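Local coordinates for gene 2 protein (Enterobacteria phage Sf6, PDB 5C12) that cuts DNA through a metal-dependent nuclease domain, the part present here, of the large terminase subunit that packages the viral genome, at residues 22-27 with 216-221; 26-31 with 182-187; 34-39 with 198-203; 44-49 with 98-103. The protein carries 1 engineered substitution. All blocks are in the same frame, centred on the assembly; numbering follows the deposited sequence.

Contact 1 (22-27 with 216-221)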
loop_
_atom_site.group_PDB
_atom_site.type_symbol
_atom_site.label_atom_id
_atom_site.label_comp_id
_atom_site.label_asym_id
_atom_site.label_seq_id
_atom_site.Cartn_x
_atom_site.Cartn_y
_atom_site.Cartn_z
ATOM N N ALA A 22 -3.808 -14.925 -7.716
ATOM C CA ALA A 22 -3.037 -14.041 -6.840
ATOM C C ALA A 22 -2.097 -13.165 -7.659
ATOM O O ALA A 22 -1.536 -13.603 -8.657
ATOM C CB ALA A 22 -2.261 -14.825 -5.803
ATOM N N ILE A 23 -1.908 -11.918 -7.233
ATOM C CA ILE A 23 -1.106 -10.989 -8.025
ATOM C C ILE A 23 0.343 -10.826 -7.545
ATOM O O ILE A 23 1.170 -10.278 -8.263
ATOM C CB ILE A 23 -1.775 -9.598 -8.090
ATOM C CG1 ILE A 23 -1.850 -8.980 -6.696
ATOM C CG2 ILE A 23 -3.152 -9.726 -8.716
ATOM C CD1 ILE A 23 -2.111 -7.494 -6.697
ATOM N N ILE A 24 0.655 -11.317 -6.348
ATOM C CA ILE A 24 2.000 -11.185 -5.776
ATOM C C ILE A 24 2.508 -12.541 -5.304
ATOM O O ILE A 24 1.816 -13.244 -4.580
ATOM C CB ILE A 24 2.021 -10.184 -4.603
ATOM C CG1 ILE A 24 1.854 -8.768 -5.146
ATOM C CG2 ILE A 24 3.322 -10.284 -3.798
ATOM C CD1 ILE A 24 1.404 -7.749 -4.091
ATOM N N LYS A 25 3.691 -12.916 -5.792
ATOM C CA LYS A 25 4.367 -14.142 -5.407
ATOM C C LYS A 25 5.197 -13.967 -4.146
ATOM O O LYS A 25 5.904 -12.982 -3.986
ATOM C CB LYS A 25 5.278 -14.620 -6.549
ATOM C CG LYS A 25 4.515 -15.065 -7.776
ATOM C CD LYS A 25 3.990 -16.501 -7.612
ATOM C CE LYS A 25 3.204 -16.928 -8.831
ATOM N NZ LYS A 25 2.135 -15.954 -9.196
ATOM N N ARG A 26 5.140 -14.970 -3.277
ATOM C CA ARG A 26 5.910 -14.945 -2.060
ATOM C C ARG A 26 7.400 -14.806 -2.354
ATOM O O ARG A 26 8.109 -14.111 -1.646
ATOM C CB ARG A 26 5.632 -16.218 -1.267
ATOM C CG ARG A 26 6.381 -16.298 0.027
ATOM C CD ARG A 26 5.893 -15.256 0.978
ATOM N NE ARG A 26 6.681 -15.243 2.198
ATOM C CZ ARG A 26 6.178 -15.309 3.423
ATOM N NH1 ARG A 26 4.864 -15.387 3.630
ATOM N NH2 ARG A 26 7.009 -15.285 4.453
ATOM N N GLU A 27 7.890 -15.492 -3.378
ATOM C CA GLU A 27 9.297 -15.366 -3.720
ATOM C C GLU A 27 9.722 -13.925 -3.982
ATOM O O GLU A 27 10.854 -13.557 -3.675
ATOM C CB GLU A 27 9.644 -16.227 -4.939
ATOM C CG GLU A 27 9.912 -17.656 -4.600
ATOM C CD GLU A 27 11.083 -17.826 -3.662
ATOM O OE1 GLU A 27 12.236 -17.544 -4.065
ATOM O OE2 GLU A 27 10.851 -18.256 -2.520
ATOM N N ALA A 216 1.867 -12.520 4.435
ATOM C CA ALA A 216 0.764 -13.468 4.431
ATOM C C ALA A 216 -0.517 -12.834 3.905
ATOM O O ALA A 216 -1.394 -13.537 3.416
ATOM C CB ALA A 216 0.529 -14.013 5.813
ATOM N N GLU A 217 -0.645 -11.516 4.055
ATOM C CA GLU A 217 -1.776 -10.801 3.492
ATOM C C GLU A 217 -1.572 -10.527 2.016
ATOM O O GLU A 217 -2.475 -10.740 1.209
ATOM C CB GLU A 217 -2.036 -9.479 4.250
ATOM C CG GLU A 217 -2.559 -9.673 5.660
ATOM C CD GLU A 217 -2.961 -8.358 6.353
ATOM O OE1 GLU A 217 -2.867 -7.291 5.703
ATOM O OE2 GLU A 217 -3.358 -8.435 7.534
ATOM N N LEU A 218 -0.370 -10.098 1.645
ATOM C CA LEU A 218 -0.092 -9.729 0.259
ATOM C C LEU A 218 -0.297 -10.884 -0.732
ATOM O O LEU A 218 -0.718 -10.662 -1.874
ATOM C CB LEU A 218 1.330 -9.176 0.116
ATOM C CG LEU A 218 1.583 -7.743 0.610
ATOM C CD1 LEU A 218 3.053 -7.407 0.530
ATOM C CD2 LEU A 218 0.792 -6.731 -0.211
ATOM N N THR A 219 0.012 -12.108 -0.312
ATOM C CA THR A 219 -0.139 -13.248 -1.196
ATOM C C THR A 219 -1.573 -13.730 -1.318
ATOM O O THR A 219 -1.836 -14.681 -2.063
ATOM C CB THR A 219 0.748 -14.409 -0.746
ATOM O OG1 THR A 219 0.439 -14.746 0.612
ATOM C CG2 THR A 219 2.216 -13.998 -0.870
ATOM N N GLN A 220 -2.493 -13.057 -0.625
ATOM C CA GLN A 220 -3.916 -13.377 -0.703
ATOM C C GLN A 220 -4.670 -12.433 -1.639
ATOM O O GLN A 220 -5.817 -12.706 -1.988
ATOM C CB GLN A 220 -4.559 -13.294 0.682
ATOM C CG GLN A 220 -3.945 -14.218 1.727
ATOM C CD GLN A 220 -4.575 -15.577 1.739
ATOM O OE1 GLN A 220 -4.614 -16.267 0.718
ATOM N NE2 GLN A 220 -5.091 -15.974 2.896
ATOM N N ILE A 221 -4.043 -11.325 -2.025
ATOM C CA ILE A 221 -4.694 -10.343 -2.902
ATOM C C ILE A 221 -4.882 -10.995 -4.275
ATOM O O ILE A 221 -3.936 -11.541 -4.853
ATOM C CB ILE A 221 -3.896 -9.045 -3.013
ATOM C CG1 ILE A 221 -3.673 -8.413 -1.635
ATOM C CG2 ILE A 221 -4.604 -8.061 -3.944
ATOM C CD1 ILE A 221 -4.953 -8.069 -0.889
HETATM O O HOH W 1 -1.269 -11.870 -4.194
HETATM O O HOH W 2 2.524 -15.885 2.175
#
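I23 and I221 hold the N-terminal arm of this RNase H-like nuclease domain against the turn that ends helix 208-218, where L218 to I221 form a type I beta turn. One direct hydrogen bond joins the loop residues: I23 N gives its proton to I221 O at 3.1 Å with an angle of 154° at the hydrogen, while the CA-H of A22 points at the same oxygen.

A water extends this join. It accepts from I24 N at 2.9 Å and reaches L218 O at 2.7 Å as well as I221 O, so one molecule ties the arm to both ends of the turn; its two protons cannot serve every acceptor at once.

The apolar part lies beside this polar seam. I23 CD1 meets I221 CG2 at 3.8 Å, and I24 CD1 rests against L218 CD2 at 4.1 Å. Y173 of helix 168-189 touches both I23 and I221, and L29 packs against I24 and L218, so the buried isoleucines and L218 are also packed by helices 168-189 and 26-32.

T219 serves both kinds of interaction. With its OG1 between the backbone N and carbonyl carbon (chi1 56°), its methyl is turned to the arm, and CG2 approaches I24 O at 3.8 Å. The hydroxyl also bonds to F215 O, and the R26 guanidinium has a salt-bridge partner in E212. Between the R26 guanidinium and the T219 hydroxyl sits a second water, in the guanidinium plane, 2.8 Å from R26 NH1 and equally far from T219 OG1.

Contact 2 (26-31 with 182-187)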
loop_
_atom_site.group_PDB
_atom_site.type_symbol
_atom_site.label_atom_id
_atom_site.label_comp_id
_atom_site.label_asym_id
_atom_site.label_seq_id
_atom_site.Cartn_x
_atom_site.Cartn_y
_atom_site.Cartn_z
ATOM N N ARG A 26 5.140 -14.970 -3.277
ATOM C CA ARG A 26 5.910 -14.945 -2.060
ATOM C C ARG A 26 7.400 -14.806 -2.354
ATOM O O ARG A 26 8.109 -14.111 -1.646
ATOM C CB ARG A 26 5.632 -16.218 -1.267
ATOM C CG ARG A 26 6.381 -16.298 0.027
ATOM C CD ARG A 26 5.893 -15.256 0.978
ATOM N NE ARG A 26 6.681 -15.243 2.198
ATOM C CZ ARG A 26 6.178 -15.309 3.423
ATOM N NH1 ARG A 26 4.864 -15.387 3.630
ATOM N NH2 ARG A 26 7.009 -15.285 4.453
ATOM N N GLU A 27 7.890 -15.492 -3.378
ATOM C CA GLU A 27 9.297 -15.366 -3.720
ATOM C C GLU A 27 9.722 -13.925 -3.982
ATOM O O GLU A 27 10.854 -13.557 -3.675
ATOM C CB GLU A 27 9.644 -16.227 -4.939
ATOM C CG GLU A 27 9.912 -17.656 -4.600
ATOM C CD GLU A 27 11.083 -17.826 -3.662
ATOM O OE1 GLU A 27 12.236 -17.544 -4.065
ATOM O OE2 GLU A 27 10.851 -18.256 -2.520
ATOM N N TRP A 28 8.847 -13.112 -4.585
ATOM C CA TRP A 28 9.185 -11.722 -4.831
ATOM C C TRP A 28 9.366 -10.989 -3.502
ATOM O O TRP A 28 10.239 -10.138 -3.346
ATOM C CB TRP A 28 8.095 -10.987 -5.615
ATOM C CG TRP A 28 7.666 -11.603 -6.922
ATOM C CD1 TRP A 28 8.282 -12.605 -7.622
ATOM C CD2 TRP A 28 6.515 -11.236 -7.686
ATOM N NE1 TRP A 28 7.573 -12.889 -8.771
ATOM C CE2 TRP A 28 6.483 -12.059 -8.830
ATOM C CE3 TRP A 28 5.501 -10.286 -7.508
ATOM C CZ2 TRP A 28 5.483 -11.958 -9.794
ATOM C CZ3 TRP A 28 4.509 -10.194 -8.454
ATOM C CH2 TRP A 28 4.500 -11.033 -9.582
ATOM N N LEU A 29 8.506 -11.307 -2.542
ATOM C CA LEU A 29 8.564 -10.662 -1.221
ATOM C C LEU A 29 9.846 -11.039 -0.477
ATOM O O LEU A 29 10.482 -10.198 0.161
ATOM C CB LEU A 29 7.331 -11.037 -0.390
ATOM C CG LEU A 29 5.996 -10.597 -1.007
ATOM C CD1 LEU A 29 4.847 -11.245 -0.248
ATOM C CD2 LEU A 29 5.870 -9.083 -1.002
ATOM N N GLU A 30 10.230 -12.301 -0.568
ATOM C CA GLU A 30 11.476 -12.733 0.039
ATOM C C GLU A 30 12.669 -12.020 -0.621
ATOM O O GLU A 30 13.572 -11.548 0.069
ATOM C CB GLU A 30 11.634 -14.243 -0.087
ATOM C CG GLU A 30 10.568 -15.088 0.607
ATOM C CD GLU A 30 10.529 -14.874 2.107
ATOM O OE1 GLU A 30 11.547 -14.428 2.685
ATOM O OE2 GLU A 30 9.466 -15.142 2.705
ATOM N N ALA A 31 12.673 -11.948 -1.950
ATOM C CA ALA A 31 13.743 -11.230 -2.676
ATOM C C ALA A 31 13.791 -9.752 -2.277
ATOM O O ALA A 31 14.864 -9.165 -2.100
ATOM C CB ALA A 31 13.549 -11.354 -4.170
ATOM N N LEU A 182 9.938 -6.403 -10.384
ATOM C CA LEU A 182 11.179 -5.832 -10.886
ATOM C C LEU A 182 12.314 -6.041 -9.851
ATOM O O LEU A 182 13.471 -6.307 -10.206
ATOM C CB LEU A 182 10.985 -4.353 -11.218
ATOM C CG LEU A 182 11.867 -3.710 -12.266
ATOM C CD1 LEU A 182 11.650 -4.380 -13.625
ATOM C CD2 LEU A 182 11.544 -2.220 -12.319
ATOM N N THR A 183 11.978 -5.929 -8.569
ATOM C CA THR A 183 12.952 -6.137 -7.489
ATOM C C THR A 183 13.417 -7.577 -7.468
ATOM O O THR A 183 14.611 -7.851 -7.374
ATOM C CB THR A 183 12.372 -5.750 -6.126
ATOM O OG1 THR A 183 11.880 -4.411 -6.193
ATOM C CG2 THR A 183 13.415 -5.774 -5.085
ATOM N N TYR A 184 12.473 -8.498 -7.610
ATOM C CA TYR A 184 12.803 -9.916 -7.714
ATOM C C TYR A 184 13.750 -10.191 -8.880
ATOM O O TYR A 184 14.721 -10.920 -8.738
ATOM C CB TYR A 184 11.522 -10.733 -7.852
ATOM C CG TYR A 184 11.720 -12.171 -8.192
ATOM C CD1 TYR A 184 12.022 -13.099 -7.210
ATOM C CD2 TYR A 184 11.588 -12.607 -9.499
ATOM C CE1 TYR A 184 12.216 -14.437 -7.532
ATOM C CE2 TYR A 184 11.773 -13.926 -9.829
ATOM C CZ TYR A 184 12.089 -14.829 -8.851
ATOM O OH TYR A 184 12.261 -16.145 -9.206
ATOM N N ARG A 185 13.458 -9.634 -10.049
ATOM C CA ARG A 185 14.309 -9.870 -11.210
ATOM C C ARG A 185 15.713 -9.289 -10.996
ATOM O O ARG A 185 16.703 -9.847 -11.431
ATOM C CB ARG A 185 13.678 -9.299 -12.476
ATOM C CG ARG A 185 12.361 -9.966 -12.882
ATOM C CD ARG A 185 12.466 -11.462 -13.158
ATOM N NE ARG A 185 13.383 -11.787 -14.251
ATOM C CZ ARG A 185 13.489 -12.995 -14.800
ATOM N NH1 ARG A 185 12.723 -13.986 -14.367
ATOM N NH2 ARG A 185 14.344 -13.207 -15.786
ATOM N N ALA A 186 15.806 -8.166 -10.296
ATOM C CA ALA A 186 17.110 -7.580 -10.038
ATOM C C ALA A 186 17.913 -8.403 -9.026
ATOM O O ALA A 186 19.102 -8.649 -9.214
ATOM C CB ALA A 186 16.928 -6.158 -9.515
ATOM N N VAL A 187 17.247 -8.821 -7.963
ATOM C CA VAL A 187 17.892 -9.515 -6.855
ATOM C C VAL A 187 18.255 -10.951 -7.242
ATOM O O VAL A 187 19.350 -11.433 -6.924
ATOM C CB VAL A 187 16.979 -9.533 -5.618
ATOM C CG1 VAL A 187 17.520 -10.493 -4.539
ATOM C CG2 VAL A 187 16.832 -8.142 -5.056
#
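W28 lays the CD1 corner of its indole over one face of the Y184 ring, offset toward the rim, with CD1 3.5 Å from Y184 CG. The five-membered ring and the phenol are inclined at 44°, so the pair is neither a stack nor an edge-to-face contact. A31 comes to the same phenol at its edge, its CB 3.8 Å from Y184 CD1, and E27 CB lies 4.1 Å from Y184 CE1. The Y184 ring reaches this site because its CG stands opposite the backbone N (chi1 170°), sending the phenol across toward helix 26-32. One turn on, V187 adds its two methyls: CG2 sits 3.7 Å from A31 O, and CG1 lies 4.1 Å from A31 CB.

Behind this first shell, the segments of helices 26-32 and 168-189 cross at 64° with their axes 8.3 Å apart, a close approach made with the small side chain of A31 at the interface. Y181 meets W28 edge-to-face, and the ring of H189 reaches Y184. On helix 26-32 itself, R26 grips E30 side-on, with NE and NH2 both directed to OE2, and NE is 2.8 Å from it.

The joint between the helices is therefore built on van der Waals and aromatic contact. A31 O, flanked by the V187 methyls, accepts a hydrogen bond from K38 NZ.

Contact 3 (34-39 with 198-203)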
loop_
_atom_site.group_PDB
_atom_site.type_symbol
_atom_site.label_atom_id
_atom_site.label_comp_id
_atom_site.label_asym_id
_atom_site.label_seq_id
_atom_site.Cartn_x
_atom_site.Cartn_y
_atom_site.Cartn_z
ATOM N N ASP A 34 15.155 -6.621 2.342
ATOM C CA ASP A 34 16.509 -6.071 2.358
ATOM C C ASP A 34 17.132 -5.994 0.959
ATOM O O ASP A 34 18.357 -6.042 0.808
ATOM C CB ASP A 34 17.406 -6.872 3.325
ATOM C CG ASP A 34 17.106 -6.593 4.783
ATOM O OD1 ASP A 34 16.525 -5.524 5.112
ATOM O OD2 ASP A 34 17.481 -7.450 5.623
ATOM N N ALA A 35 16.305 -5.830 -0.073
ATOM C CA ALA A 35 16.834 -5.707 -1.424
ATOM C C ALA A 35 17.792 -4.527 -1.549
ATOM O O ALA A 35 18.757 -4.594 -2.302
ATOM C CB ALA A 35 15.715 -5.574 -2.459
ATOM N N HIS A 36 17.494 -3.427 -0.864
ATOM C CA HIS A 36 18.376 -2.266 -0.936
ATOM C C HIS A 36 19.772 -2.577 -0.378
ATOM O O HIS A 36 20.772 -2.066 -0.884
ATOM C CB HIS A 36 17.761 -1.026 -0.266
ATOM C CG HIS A 36 17.667 -1.098 1.228
ATOM N ND1 HIS A 36 16.792 -1.934 1.888
ATOM C CD2 HIS A 36 18.311 -0.394 2.192
ATOM C CE1 HIS A 36 16.923 -1.768 3.192
ATOM N NE2 HIS A 36 17.842 -0.842 3.401
ATOM N N LYS A 37 19.841 -3.453 0.621
ATOM C CA LYS A 37 21.125 -3.888 1.145
ATOM C C LYS A 37 21.802 -4.856 0.199
ATOM O O LYS A 37 23.013 -4.774 -0.010
ATOM C CB LYS A 37 20.939 -4.518 2.524
ATOM C CG LYS A 37 20.422 -3.541 3.553
ATOM C CD LYS A 37 20.292 -4.164 4.921
ATOM C CE LYS A 37 20.016 -3.103 5.973
ATOM N NZ LYS A 37 19.937 -3.685 7.339
ATOM N N LYS A 38 21.028 -5.780 -0.365
ATOM C CA LYS A 38 21.566 -6.787 -1.279
ATOM C C LYS A 38 22.150 -6.151 -2.537
ATOM O O LYS A 38 23.156 -6.614 -3.079
ATOM C CB LYS A 38 20.469 -7.774 -1.681
ATOM C CG LYS A 38 19.936 -8.631 -0.532
ATOM C CD LYS A 38 18.667 -9.344 -0.956
ATOM C CE LYS A 38 18.070 -10.151 0.183
ATOM N NZ LYS A 38 16.747 -10.692 -0.196
ATOM N N LEU A 39 21.513 -5.088 -2.998
ATOM C CA LEU A 39 21.872 -4.474 -4.264
ATOM C C LEU A 39 22.675 -3.188 -4.102
ATOM O O LEU A 39 23.163 -2.642 -5.082
ATOM C CB LEU A 39 20.617 -4.194 -5.080
ATOM C CG LEU A 39 19.805 -5.423 -5.486
ATOM C CD1 LEU A 39 18.482 -5.009 -6.125
ATOM C CD2 LEU A 39 20.610 -6.300 -6.425
ATOM N N MET A 198 11.704 0.015 -7.853
ATOM C CA MET A 198 11.731 -1.197 -7.020
ATOM C C MET A 198 11.043 -0.944 -5.678
ATOM O O MET A 198 10.522 0.153 -5.433
ATOM C CB MET A 198 13.174 -1.633 -6.796
ATOM C CG MET A 198 13.807 -2.199 -8.057
ATOM S SD MET A 198 15.346 -3.121 -7.847
ATOM C CE MET A 198 16.537 -1.815 -7.677
ATOM N N LEU A 199 11.038 -1.947 -4.797
ATOM C CA LEU A 199 10.546 -1.779 -3.439
ATOM C C LEU A 199 11.319 -2.747 -2.562
ATOM O O LEU A 199 11.419 -3.930 -2.882
ATOM C CB LEU A 199 9.053 -2.062 -3.339
ATOM C CG LEU A 199 8.474 -1.523 -2.028
ATOM C CD1 LEU A 199 8.463 -0.002 -2.004
ATOM C CD2 LEU A 199 7.072 -2.095 -1.811
ATOM N N SER A 200 11.944 -2.215 -1.526
ATOM C CA SER A 200 12.675 -2.985 -0.535
ATOM C C SER A 200 11.968 -2.950 0.801
ATOM O O SER A 200 11.463 -1.908 1.226
ATOM C CB SER A 200 14.086 -2.431 -0.382
ATOM O OG SER A 200 14.843 -3.212 0.538
ATOM N N PHE A 201 11.935 -4.083 1.501
ATOM C CA PHE A 201 11.487 -4.087 2.881
ATOM C C PHE A 201 12.669 -4.027 3.849
ATOM O O PHE A 201 13.502 -4.906 3.872
ATOM C CB PHE A 201 10.622 -5.317 3.177
ATOM C CG PHE A 201 9.410 -5.406 2.305
ATOM C CD1 PHE A 201 8.304 -4.626 2.574
ATOM C CD2 PHE A 201 9.388 -6.266 1.216
ATOM C CE1 PHE A 201 7.192 -4.683 1.746
ATOM C CE2 PHE A 201 8.293 -6.321 0.392
ATOM C CZ PHE A 201 7.185 -5.542 0.667
ATOM N N ASP A 202 12.760 -2.976 4.635
ATOM C CA ASP A 202 13.817 -2.883 5.638
ATOM C C ASP A 202 13.448 -3.778 6.819
ATOM O O ASP A 202 12.709 -3.373 7.716
ATOM C CB ASP A 202 13.999 -1.434 6.052
ATOM C CG ASP A 202 15.203 -1.223 6.949
ATOM O OD1 ASP A 202 15.604 -2.156 7.669
ATOM O OD2 ASP A 202 15.730 -0.097 6.946
ATOM N N LYS A 203 13.951 -5.007 6.805
ATOM C CA LYS A 203 13.519 -6.005 7.756
ATOM C C LYS A 203 13.847 -5.606 9.197
ATOM O O LYS A 203 13.027 -5.799 10.091
ATOM C CB LYS A 203 14.138 -7.375 7.432
ATOM C CG LYS A 203 13.702 -8.488 8.400
ATOM C CD LYS A 203 14.195 -9.856 7.965
ATOM C CE LYS A 203 13.654 -10.941 8.886
ATOM N NZ LYS A 203 14.079 -12.303 8.466
HETATM O O HOH W 3 17.104 -4.379 7.314
HETATM O O HOH W 4 18.441 -0.084 6.142
#
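H36 presents the ND1 edge of its imidazole to S200, whose OG lies in the ring plane, and the ND1 to OG separation is 2.7 Å in a hydrogen bond that either partner could donate. The ring folds back over its own backbone, with CG between the N and carbonyl carbon (chi1 70°), and this brings ND1 to the serine. At the other ring nitrogen a water lies 2.9 Å from H36 NE2 and donates to D202 OD2.

D34 is held twice: its N donates to F201 O at 2.8 Å, and its carboxylate OD1 accepts from K203 N at 3.1 Å, the donor lying above the carboxylate plane. D202 OD1 caps A205 N in helix 203-206. Farther along, L39 CD1 packs on M198 SD at 4.0 Å. Together these contacts dock helix 35-39 on strand 200-201, an outermost strand of the central sheet.

D34 OD1 and D202 OD1 stand 4.3 Å apart, an approach that would probably be repulsive if both carboxylates are charged. A second water donates to both and accepts from K37 NZ, so the shared hydration, the lysine and the start of helix 203-206 probably offset the repulsion.

Contact 4 (44-49 with 98-103)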
loop_
_atom_site.group_PDB
_atom_site.type_symbol
_atom_site.label_atom_id
_atom_site.label_comp_id
_atom_site.label_asym_id
_atom_site.label_seq_id
_atom_site.Cartn_x
_atom_site.Cartn_y
_atom_site.Cartn_z
ATOM N N LYS A 44 15.804 7.099 -1.009
ATOM C CA LYS A 44 15.791 8.495 -1.448
ATOM C C LYS A 44 14.383 8.838 -1.916
ATOM O O LYS A 44 13.791 8.106 -2.714
ATOM C CB LYS A 44 16.728 8.716 -2.618
ATOM C CG LYS A 44 18.192 8.536 -2.314
ATOM C CD LYS A 44 18.732 9.596 -1.399
ATOM C CE LYS A 44 20.254 9.560 -1.398
ATOM N NZ LYS A 44 20.851 10.445 -0.381
ATOM N N GLY A 45 13.868 9.959 -1.439
ATOM C CA GLY A 45 12.578 10.446 -1.886
ATOM C C GLY A 45 11.749 10.903 -0.710
ATOM O O GLY A 45 12.268 11.126 0.389
ATOM N N ALA A 46 10.464 11.123 -0.963
ATOM C CA ALA A 46 9.566 11.531 0.098
ATOM C C ALA A 46 9.280 10.374 1.054
ATOM O O ALA A 46 9.471 9.184 0.708
ATOM C CB ALA A 46 8.269 12.048 -0.497
ATOM N N VAL A 47 8.823 10.713 2.252
ATOM C CA VAL A 47 8.275 9.721 3.147
ATOM C C VAL A 47 6.765 9.726 2.974
ATOM O O VAL A 47 6.126 10.771 3.097
ATOM C CB VAL A 47 8.673 9.960 4.604
ATOM C CG1 VAL A 47 7.969 8.962 5.516
ATOM C CG2 VAL A 47 10.188 9.843 4.756
ATOM N N VAL A 48 6.214 8.562 2.642
ATOM C CA VAL A 48 4.800 8.360 2.401
ATOM C C VAL A 48 4.247 7.332 3.367
ATOM O O VAL A 48 4.768 6.223 3.471
ATOM C CB VAL A 48 4.506 7.894 0.953
ATOM C CG1 VAL A 48 2.992 7.881 0.689
ATOM C CG2 VAL A 48 5.209 8.774 -0.073
ATOM N N SER A 49 3.165 7.686 4.040
ATOM C CA SER A 49 2.534 6.840 5.044
ATOM C C SER A 49 1.074 6.693 4.699
ATOM O O SER A 49 0.471 7.610 4.123
ATOM C CB SER A 49 2.626 7.473 6.435
ATOM O OG SER A 49 3.957 7.576 6.902
ATOM N N ALA A 98 6.678 11.745 7.938
ATOM C CA ALA A 98 5.952 11.701 6.686
ATOM C C ALA A 98 5.841 13.062 6.030
ATOM O O ALA A 98 5.614 14.070 6.695
ATOM C CB ALA A 98 4.562 11.102 6.876
ATOM N N ASP A 99 5.975 13.061 4.709
ATOM C CA ASP A 99 5.649 14.214 3.882
ATOM C C ASP A 99 4.210 14.124 3.410
ATOM O O ASP A 99 3.554 15.137 3.210
ATOM C CB ASP A 99 6.593 14.266 2.674
ATOM C CG ASP A 99 8.032 14.445 3.086
ATOM O OD1 ASP A 99 8.357 15.480 3.689
ATOM O OD2 ASP A 99 8.859 13.545 2.836
ATOM N N HIS A 100 3.713 12.907 3.240
ATOM C CA HIS A 100 2.384 12.643 2.712
ATOM C C HIS A 100 1.750 11.514 3.486
ATOM O O HIS A 100 2.377 10.490 3.720
ATOM C CB HIS A 100 2.474 12.255 1.239
ATOM C CG HIS A 100 3.225 13.233 0.404
ATOM N ND1 HIS A 100 2.705 14.455 0.041
ATOM C CD2 HIS A 100 4.460 13.172 -0.149
ATOM C CE1 HIS A 100 3.587 15.103 -0.699
ATOM N NE2 HIS A 100 4.659 14.344 -0.835
ATOM N N TYR A 101 0.489 11.677 3.835
ATOM C CA TYR A 101 -0.295 10.671 4.528
ATOM C C TYR A 101 -1.562 10.433 3.738
ATOM O O TYR A 101 -2.221 11.398 3.328
ATOM C CB TYR A 101 -0.670 11.180 5.895
ATOM C CG TYR A 101 -1.639 10.361 6.685
ATOM C CD1 TYR A 101 -2.983 10.651 6.683
ATOM C CD2 TYR A 101 -1.195 9.336 7.526
ATOM C CE1 TYR A 101 -3.870 9.934 7.433
ATOM C CE2 TYR A 101 -2.076 8.614 8.287
ATOM C CZ TYR A 101 -3.423 8.917 8.237
ATOM O OH TYR A 101 -4.345 8.250 9.008
ATOM N N LEU A 102 -1.897 9.166 3.539
ATOM C CA LEU A 102 -3.153 8.768 2.918
ATOM C C LEU A 102 -3.942 7.881 3.855
ATOM O O LEU A 102 -3.372 7.219 4.732
ATOM C CB LEU A 102 -2.918 8.031 1.604
ATOM C CG LEU A 102 -2.070 8.762 0.560
ATOM C CD1 LEU A 102 -0.614 8.348 0.715
ATOM C CD2 LEU A 102 -2.554 8.447 -0.850
ATOM N N TRP A 103 -5.262 7.855 3.688
ATOM C CA TRP A 103 -6.057 6.882 4.403
ATOM C C TRP A 103 -7.244 6.473 3.564
ATOM O O TRP A 103 -7.682 7.233 2.695
ATOM C CB TRP A 103 -6.513 7.424 5.765
ATOM C CG TRP A 103 -7.745 8.283 5.709
ATOM C CD1 TRP A 103 -9.017 7.896 6.000
ATOM C CD2 TRP A 103 -7.820 9.675 5.355
ATOM N NE1 TRP A 103 -9.885 8.951 5.833
ATOM C CE2 TRP A 103 -9.172 10.048 5.428
ATOM C CE3 TRP A 103 -6.878 10.621 4.953
ATOM C CZ2 TRP A 103 -9.604 11.339 5.139
ATOM C CZ3 TRP A 103 -7.306 11.890 4.639
ATOM C CH2 TRP A 103 -8.657 12.244 4.748
#
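V48 pairs with H100 and S49 with Y101 in parallel register, the strand axes 4.8 Å apart and 18° from alignment. S49 N donates to H100 O, and S49 O receives L102 N at 2.9 Å. At the start V47 O is gripped twice, by D99 N at 2.8 Å and by H100 N at 3.2 Å.

The D99 side chain completes that start. With CG beside its own backbone N (chi1 -63°), OD2 uses its anti lone pair to take V47 N at 2.9 Å, nearly straight at 172°. On the V48 and H100 face, V48 CG1 touches L102 CD1 at 3.6 Å, and A46 CB meets the H100 ring at its edge, 4.0 Å from CD2; H100 ND1 bonds to T126. On the S49 and Y101 face, S49 OG lies 3.6 Å from A98 CB and bonds to Y63 and S65, while helix 82-95 packs on Y101.

These adjacent interior strands of the RNase H-like sheet lead to D52, which binds magnesium here, and D104, a metal ligand in other structures of this protein. A carboxylate thus acts at the strand entrance as carbonyls do farther in, leaving V47 N-H and carbonyl both bonded to D99.

Contacts 1, 2 and 3 run along the helical side of the domain. Contacts 1 and 2 share helix 26-32, centres 12 Å apart, and touch where L29 meets L218 and T219. Contacts 2 and 3 are closer, 9 Å between centres, joined by a probable hydrogen bond between L199 N and T183 OG1 (3.0 Å). Contact 4 reaches the same sheet as contact 3, 18 Å away between centres, and lies 24 Å from contact 1, on the opposite side of the chain's centre. The metal site is nearer contact 1: the side chain of I221 is about 5 Å from that of D252 and 8 Å from a magnesium ion, whereas that of L102 in contact 4 is about 11 Å from one.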